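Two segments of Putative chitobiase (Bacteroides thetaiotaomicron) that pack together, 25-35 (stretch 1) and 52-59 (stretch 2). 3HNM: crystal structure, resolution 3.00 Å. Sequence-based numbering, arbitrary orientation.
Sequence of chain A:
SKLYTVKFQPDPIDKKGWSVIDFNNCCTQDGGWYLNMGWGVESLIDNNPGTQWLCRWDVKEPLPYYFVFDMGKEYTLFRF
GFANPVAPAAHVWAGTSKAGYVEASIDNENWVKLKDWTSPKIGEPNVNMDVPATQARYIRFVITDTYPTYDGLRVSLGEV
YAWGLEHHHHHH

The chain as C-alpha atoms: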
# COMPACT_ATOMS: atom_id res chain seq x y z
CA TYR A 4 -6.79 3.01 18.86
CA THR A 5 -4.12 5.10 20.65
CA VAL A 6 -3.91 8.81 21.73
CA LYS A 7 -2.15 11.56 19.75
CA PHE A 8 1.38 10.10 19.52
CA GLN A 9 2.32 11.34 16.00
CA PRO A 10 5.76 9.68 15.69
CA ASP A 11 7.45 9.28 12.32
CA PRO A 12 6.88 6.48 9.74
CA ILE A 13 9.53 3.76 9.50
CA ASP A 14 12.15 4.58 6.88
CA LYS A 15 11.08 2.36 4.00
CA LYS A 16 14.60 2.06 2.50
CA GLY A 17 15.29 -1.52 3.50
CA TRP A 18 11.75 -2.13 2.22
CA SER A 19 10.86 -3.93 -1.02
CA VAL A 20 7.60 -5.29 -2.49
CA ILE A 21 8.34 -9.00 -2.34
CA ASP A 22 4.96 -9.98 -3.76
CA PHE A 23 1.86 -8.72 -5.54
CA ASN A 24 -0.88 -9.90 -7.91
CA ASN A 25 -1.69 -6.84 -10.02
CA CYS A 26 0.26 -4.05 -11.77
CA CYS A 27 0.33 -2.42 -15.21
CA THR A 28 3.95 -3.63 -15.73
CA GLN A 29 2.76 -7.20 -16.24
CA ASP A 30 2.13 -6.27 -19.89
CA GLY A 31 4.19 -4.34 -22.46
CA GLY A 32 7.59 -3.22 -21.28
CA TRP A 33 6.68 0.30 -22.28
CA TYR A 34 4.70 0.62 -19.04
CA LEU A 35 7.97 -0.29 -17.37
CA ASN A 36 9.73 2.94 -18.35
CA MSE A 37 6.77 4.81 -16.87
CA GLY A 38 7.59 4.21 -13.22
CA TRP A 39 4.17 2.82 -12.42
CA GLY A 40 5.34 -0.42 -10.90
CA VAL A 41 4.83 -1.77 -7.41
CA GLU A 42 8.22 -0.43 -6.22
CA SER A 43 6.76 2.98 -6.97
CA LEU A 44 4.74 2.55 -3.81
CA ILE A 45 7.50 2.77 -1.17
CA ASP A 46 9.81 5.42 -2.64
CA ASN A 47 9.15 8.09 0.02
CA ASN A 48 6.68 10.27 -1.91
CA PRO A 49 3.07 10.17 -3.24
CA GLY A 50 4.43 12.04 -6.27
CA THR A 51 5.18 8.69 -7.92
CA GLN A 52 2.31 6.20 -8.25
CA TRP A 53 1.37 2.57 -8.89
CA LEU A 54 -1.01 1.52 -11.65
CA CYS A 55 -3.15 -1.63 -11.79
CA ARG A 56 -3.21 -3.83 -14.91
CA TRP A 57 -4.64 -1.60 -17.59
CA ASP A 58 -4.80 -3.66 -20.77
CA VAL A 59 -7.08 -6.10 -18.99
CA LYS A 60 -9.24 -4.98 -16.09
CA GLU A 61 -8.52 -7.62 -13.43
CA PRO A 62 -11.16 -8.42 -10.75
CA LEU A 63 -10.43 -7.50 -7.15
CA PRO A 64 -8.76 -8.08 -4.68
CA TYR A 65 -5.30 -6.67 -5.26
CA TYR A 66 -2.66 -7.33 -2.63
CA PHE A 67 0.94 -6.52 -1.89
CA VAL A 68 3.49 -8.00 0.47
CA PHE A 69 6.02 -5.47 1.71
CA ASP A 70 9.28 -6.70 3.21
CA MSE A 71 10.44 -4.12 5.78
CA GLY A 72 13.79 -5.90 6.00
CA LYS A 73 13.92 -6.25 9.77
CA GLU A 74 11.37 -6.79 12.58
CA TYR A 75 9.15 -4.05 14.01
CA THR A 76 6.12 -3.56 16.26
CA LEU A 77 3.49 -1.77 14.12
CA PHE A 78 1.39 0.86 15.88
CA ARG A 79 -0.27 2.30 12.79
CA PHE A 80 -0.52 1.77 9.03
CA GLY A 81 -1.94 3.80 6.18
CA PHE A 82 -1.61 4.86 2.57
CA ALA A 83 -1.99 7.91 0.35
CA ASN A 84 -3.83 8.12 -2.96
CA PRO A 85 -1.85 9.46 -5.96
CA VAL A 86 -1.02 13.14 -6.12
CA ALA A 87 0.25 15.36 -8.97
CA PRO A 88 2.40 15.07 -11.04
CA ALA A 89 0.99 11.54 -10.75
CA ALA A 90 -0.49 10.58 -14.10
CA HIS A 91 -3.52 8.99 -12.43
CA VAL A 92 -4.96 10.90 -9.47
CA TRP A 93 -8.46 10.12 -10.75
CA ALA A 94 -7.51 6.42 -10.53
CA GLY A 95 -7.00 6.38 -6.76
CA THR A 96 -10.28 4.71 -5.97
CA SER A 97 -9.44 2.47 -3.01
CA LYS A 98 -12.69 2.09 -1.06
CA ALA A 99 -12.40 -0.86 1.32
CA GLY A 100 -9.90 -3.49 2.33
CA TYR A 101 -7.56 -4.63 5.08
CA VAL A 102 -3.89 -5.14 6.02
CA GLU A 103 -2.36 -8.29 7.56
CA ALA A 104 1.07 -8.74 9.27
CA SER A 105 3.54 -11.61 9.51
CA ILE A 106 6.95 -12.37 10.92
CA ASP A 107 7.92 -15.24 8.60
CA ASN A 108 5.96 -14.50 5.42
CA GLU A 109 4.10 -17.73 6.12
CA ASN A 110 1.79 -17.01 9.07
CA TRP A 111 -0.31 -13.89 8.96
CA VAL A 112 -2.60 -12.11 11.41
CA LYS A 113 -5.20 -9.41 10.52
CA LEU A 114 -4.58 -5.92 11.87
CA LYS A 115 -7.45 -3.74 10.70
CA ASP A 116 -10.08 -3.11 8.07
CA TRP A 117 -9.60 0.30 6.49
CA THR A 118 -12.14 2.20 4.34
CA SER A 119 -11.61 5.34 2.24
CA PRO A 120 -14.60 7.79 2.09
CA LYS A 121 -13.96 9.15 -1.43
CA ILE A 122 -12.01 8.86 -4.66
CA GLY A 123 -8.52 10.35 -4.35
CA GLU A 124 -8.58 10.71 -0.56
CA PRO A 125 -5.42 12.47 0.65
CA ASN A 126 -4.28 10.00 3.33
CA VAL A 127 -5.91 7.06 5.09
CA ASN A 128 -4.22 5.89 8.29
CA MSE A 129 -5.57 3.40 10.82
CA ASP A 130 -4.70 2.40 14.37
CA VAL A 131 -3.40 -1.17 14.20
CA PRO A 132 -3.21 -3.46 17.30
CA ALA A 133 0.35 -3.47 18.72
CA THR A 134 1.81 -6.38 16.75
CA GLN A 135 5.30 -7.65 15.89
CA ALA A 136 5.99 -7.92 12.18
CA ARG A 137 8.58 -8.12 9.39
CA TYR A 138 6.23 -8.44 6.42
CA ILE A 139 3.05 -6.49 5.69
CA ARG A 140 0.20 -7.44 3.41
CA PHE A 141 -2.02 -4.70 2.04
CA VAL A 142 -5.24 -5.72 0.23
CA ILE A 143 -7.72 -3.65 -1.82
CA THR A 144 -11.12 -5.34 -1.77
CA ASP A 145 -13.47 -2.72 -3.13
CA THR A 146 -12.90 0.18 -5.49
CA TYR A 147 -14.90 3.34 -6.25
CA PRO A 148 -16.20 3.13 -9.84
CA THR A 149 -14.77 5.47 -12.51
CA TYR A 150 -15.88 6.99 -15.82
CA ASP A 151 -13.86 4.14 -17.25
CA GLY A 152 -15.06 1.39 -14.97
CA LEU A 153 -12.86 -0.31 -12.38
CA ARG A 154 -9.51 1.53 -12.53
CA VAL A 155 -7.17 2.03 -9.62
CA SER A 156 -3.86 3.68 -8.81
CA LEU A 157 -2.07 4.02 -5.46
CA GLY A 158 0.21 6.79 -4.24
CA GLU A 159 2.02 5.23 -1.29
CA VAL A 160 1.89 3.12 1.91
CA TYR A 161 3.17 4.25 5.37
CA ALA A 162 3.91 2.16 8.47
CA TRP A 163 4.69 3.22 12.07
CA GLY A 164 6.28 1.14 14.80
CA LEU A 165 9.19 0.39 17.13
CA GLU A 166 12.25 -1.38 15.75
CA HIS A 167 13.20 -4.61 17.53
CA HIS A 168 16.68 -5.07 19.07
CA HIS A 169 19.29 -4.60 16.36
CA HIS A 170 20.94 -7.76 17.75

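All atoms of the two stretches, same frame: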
# COMPACT_ATOMS: atom_id res chain seq x y z
N ASN A 25 -1.17 -7.72 -8.98
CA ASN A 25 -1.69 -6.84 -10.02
C ASN A 25 -0.94 -5.51 -10.19
O ASN A 25 -0.80 -4.73 -9.25
CB ASN A 25 -3.19 -6.60 -9.75
CG ASN A 25 -3.89 -5.80 -10.83
OD1 ASN A 25 -3.65 -4.62 -10.96
ND2 ASN A 25 -4.76 -6.45 -11.61
N CYS A 26 -0.45 -5.28 -11.41
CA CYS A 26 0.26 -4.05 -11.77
C CYS A 26 0.14 -3.87 -13.29
O CYS A 26 -0.22 -4.80 -14.00
CB CYS A 26 1.74 -4.13 -11.38
SG CYS A 26 2.66 -2.55 -11.57
N CYS A 27 0.43 -2.67 -13.78
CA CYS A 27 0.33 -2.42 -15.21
C CYS A 27 1.57 -2.96 -15.93
O CYS A 27 1.53 -3.19 -17.14
CB CYS A 27 0.21 -0.93 -15.45
SG CYS A 27 1.67 -0.03 -14.91
N THR A 28 2.67 -3.15 -15.19
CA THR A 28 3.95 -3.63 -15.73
C THR A 28 3.90 -5.07 -16.24
O THR A 28 4.76 -5.51 -17.02
CB THR A 28 5.11 -3.54 -14.69
OG1 THR A 28 4.93 -4.52 -13.66
CG2 THR A 28 5.17 -2.15 -14.08
N GLN A 29 2.89 -5.82 -15.81
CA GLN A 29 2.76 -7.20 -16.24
C GLN A 29 2.81 -7.29 -17.77
O GLN A 29 3.40 -8.22 -18.32
CB GLN A 29 1.44 -7.76 -15.74
CG GLN A 29 1.23 -9.21 -16.02
CD GLN A 29 -0.20 -9.59 -15.77
OE1 GLN A 29 -0.81 -10.25 -16.60
NE2 GLN A 29 -0.74 -9.18 -14.62
N ASP A 30 2.19 -6.31 -18.43
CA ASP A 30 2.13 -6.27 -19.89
C ASP A 30 3.36 -5.63 -20.56
O ASP A 30 4.48 -5.72 -20.06
CB ASP A 30 0.88 -5.51 -20.35
CG ASP A 30 -0.42 -6.26 -20.05
OD1 ASP A 30 -0.51 -7.48 -20.34
OD2 ASP A 30 -1.36 -5.61 -19.55
N GLY A 31 3.12 -4.99 -21.71
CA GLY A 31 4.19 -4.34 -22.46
C GLY A 31 5.26 -3.72 -21.58
O GLY A 31 4.98 -3.18 -20.51
N GLY A 32 6.51 -3.81 -22.03
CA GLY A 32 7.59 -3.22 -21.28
C GLY A 32 7.54 -1.71 -21.32
O GLY A 32 8.22 -1.03 -20.55
N TRP A 33 6.73 -1.14 -22.21
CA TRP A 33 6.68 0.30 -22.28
C TRP A 33 6.09 0.93 -21.03
O TRP A 33 6.34 2.10 -20.75
CB TRP A 33 5.91 0.79 -23.50
CG TRP A 33 4.45 0.88 -23.33
CD1 TRP A 33 3.53 -0.05 -23.72
CD2 TRP A 33 3.70 2.00 -22.83
NE1 TRP A 33 2.25 0.44 -23.52
CE2 TRP A 33 2.33 1.69 -22.98
CE3 TRP A 33 4.06 3.25 -22.29
CZ2 TRP A 33 1.31 2.58 -22.60
CZ3 TRP A 33 3.05 4.14 -21.92
CH2 TRP A 33 1.69 3.80 -22.08
N TYR A 34 5.30 0.15 -20.29
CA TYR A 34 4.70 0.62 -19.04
C TYR A 34 5.84 0.70 -18.05
O TYR A 34 5.86 1.56 -17.17
CB TYR A 34 3.67 -0.38 -18.51
CG TYR A 34 2.29 -0.28 -19.12
CD1 TYR A 34 1.54 0.89 -18.99
CD2 TYR A 34 1.75 -1.35 -19.83
CE1 TYR A 34 0.27 0.99 -19.55
CE2 TYR A 34 0.48 -1.27 -20.40
CZ TYR A 34 -0.26 -0.10 -20.26
OH TYR A 34 -1.51 -0.01 -20.83
N LEU A 35 6.80 -0.21 -18.22
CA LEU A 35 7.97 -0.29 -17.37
C LEU A 35 8.72 1.03 -17.22
O LEU A 35 9.02 1.47 -16.10
CB LEU A 35 8.92 -1.37 -17.90
CG LEU A 35 10.36 -1.44 -17.35
CD1 LEU A 35 10.37 -1.40 -15.83
CD2 LEU A 35 11.00 -2.73 -17.87
N GLN A 52 3.47 7.06 -8.52
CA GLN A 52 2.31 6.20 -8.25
C GLN A 52 2.50 4.76 -8.68
O GLN A 52 3.56 4.36 -9.15
CB GLN A 52 1.07 6.75 -8.96
CG GLN A 52 1.10 6.44 -10.45
CD GLN A 52 0.00 7.12 -11.21
OE1 GLN A 52 -0.22 6.84 -12.38
NE2 GLN A 52 -0.69 8.03 -10.56
N TRP A 53 1.44 3.98 -8.50
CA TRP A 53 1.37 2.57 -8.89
C TRP A 53 0.09 2.43 -9.71
O TRP A 53 -0.94 2.99 -9.34
CB TRP A 53 1.27 1.66 -7.66
CG TRP A 53 0.70 0.30 -7.99
CD1 TRP A 53 1.37 -0.79 -8.49
CD2 TRP A 53 -0.68 -0.08 -7.91
NE1 TRP A 53 0.49 -1.82 -8.73
CE2 TRP A 53 -0.77 -1.41 -8.38
CE3 TRP A 53 -1.85 0.58 -7.50
CZ2 TRP A 53 -2.00 -2.10 -8.45
CZ3 TRP A 53 -3.06 -0.10 -7.56
CH2 TRP A 53 -3.13 -1.43 -8.03
N LEU A 54 0.16 1.70 -10.81
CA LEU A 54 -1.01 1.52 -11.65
C LEU A 54 -1.36 0.04 -11.77
O LEU A 54 -0.49 -0.82 -11.92
CB LEU A 54 -0.76 2.12 -13.03
CG LEU A 54 -2.02 2.50 -13.79
CD1 LEU A 54 -2.77 3.56 -12.99
CD2 LEU A 54 -1.67 3.03 -15.18
N CYS A 55 -2.65 -0.26 -11.67
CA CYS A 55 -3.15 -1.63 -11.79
C CYS A 55 -2.96 -2.10 -13.23
O CYS A 55 -2.49 -1.33 -14.06
CB CYS A 55 -4.63 -1.66 -11.45
SG CYS A 55 -5.54 -0.55 -12.51
N ARG A 56 -3.33 -3.34 -13.54
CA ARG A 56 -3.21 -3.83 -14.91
C ARG A 56 -4.21 -3.02 -15.71
O ARG A 56 -5.38 -2.93 -15.34
CB ARG A 56 -3.55 -5.31 -15.00
CG ARG A 56 -2.61 -6.05 -15.89
CD ARG A 56 -3.19 -7.35 -16.34
NE ARG A 56 -2.45 -7.86 -17.48
CZ ARG A 56 -2.89 -8.81 -18.29
NH1 ARG A 56 -4.07 -9.36 -18.08
NH2 ARG A 56 -2.14 -9.20 -19.31
N TRP A 57 -3.76 -2.44 -16.82
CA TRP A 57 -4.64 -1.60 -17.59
C TRP A 57 -5.17 -2.18 -18.88
O TRP A 57 -6.28 -1.85 -19.32
CB TRP A 57 -3.94 -0.26 -17.85
CG TRP A 57 -4.87 0.90 -18.01
CD1 TRP A 57 -5.49 1.29 -19.15
CD2 TRP A 57 -5.30 1.80 -16.98
NE1 TRP A 57 -6.29 2.38 -18.90
CE2 TRP A 57 -6.19 2.72 -17.58
CE3 TRP A 57 -5.02 1.92 -15.62
CZ2 TRP A 57 -6.81 3.75 -16.86
CZ3 TRP A 57 -5.63 2.95 -14.90
CH2 TRP A 57 -6.52 3.85 -15.53
N ASP A 58 -4.39 -3.06 -19.50
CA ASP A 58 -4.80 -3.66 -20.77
C ASP A 58 -5.94 -4.64 -20.54
O ASP A 58 -6.73 -4.93 -21.45
CB ASP A 58 -3.62 -4.37 -21.45
CG ASP A 58 -2.45 -3.42 -21.75
OD1 ASP A 58 -2.67 -2.19 -21.91
OD2 ASP A 58 -1.31 -3.92 -21.85
N VAL A 59 -6.03 -5.16 -19.32
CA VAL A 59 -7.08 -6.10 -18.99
C VAL A 59 -7.54 -5.81 -17.58
O VAL A 59 -6.79 -6.04 -16.63
CB VAL A 59 -6.57 -7.55 -19.02
CG1 VAL A 59 -7.71 -8.50 -18.82
CG2 VAL A 59 -5.87 -7.82 -20.33

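Residues 25-35 and 52-59 of this putative chitobiase bury 611 Å² between them, with the CA atoms closest at Cys27 and Arg56, whose CA atoms lie 3.8 Å apart. Asn25, which is buried, opens the contact with two acceptors. Its side chain (chi1 t) leaves the backbone sideways, but its end approaches stretch 2, where OD1 accepts a hydrogen bond from Arg56 N (2.9 Å) and also lies 3.1 Å from Cys55 CA; the short carboxamide thus satisfies a main-chain amide at a point where the chain has left the strand 53-54. Its backbone O receives a weak bond from Trp53 NE1 (3.2 Å, 126° at the hydrogen), meeting the indole at its edge, where the polar N-H lies.

At Cys26 the main chains come together: CA makes a C-H...O contact of 3.3 Å with Leu54 O. The CA-to-CB bond points away overall, yet SG sits 3.8 Å from Trp53 CD1, an oblique sulfur-aromatic approach suited to a small, polarizable side chain in a buried place. SG also accepts a weak bond from Thr28 N (3.7 Å), within its own stretch. Leu54 O serves Cys27 too, taking a weak hydrogen bond from Cys27 N (2.8 Å, 127°). The thiol of Cys27 (chi1 p) adds apolar packing, SG lying 3.7 Å from Leu54 CB, while its CB comes within 3.1 Å of Cys55 O. Thr28 points away and takes no part.

Beyond this buried end the contact becomes charged. Arg56, which loses more area to the other stretch (112 Å²) than any other residue here, extends its long side chain to Gln29 and Asp30. Gln29 points toward stretch 2 and lays OE1 over one face of the guanidinium, 3.0 Å from Arg56 NE; the angle is too poor for a hydrogen bond. Asp30 instead meets the guanidinium at its edge, near its plane, where the N-H groups can reach an acceptor: OD1 and Arg56 NH2 form a 2.6 Å salt bridge. Its other oxygen, OD2, lies only 2.9 Å from Asp58 OD2, a close approach of two acceptors that the salt bridge may help to offset.

Gly31 and Gly32 make no contact, and the chain then enters a weakly bonded helical turn. From it Tyr34 (chi1 m) points toward stretch 2, and its OH donates a 2.7 Å hydrogen bond to Asp58 OD1. The ring is largely buried, with CZ 4.4 Å from Trp57 CB, so the phenol combines apolar packing with a polar tip that reaches the exposed aspartate. Trp33 and Leu35 remain outside the contact.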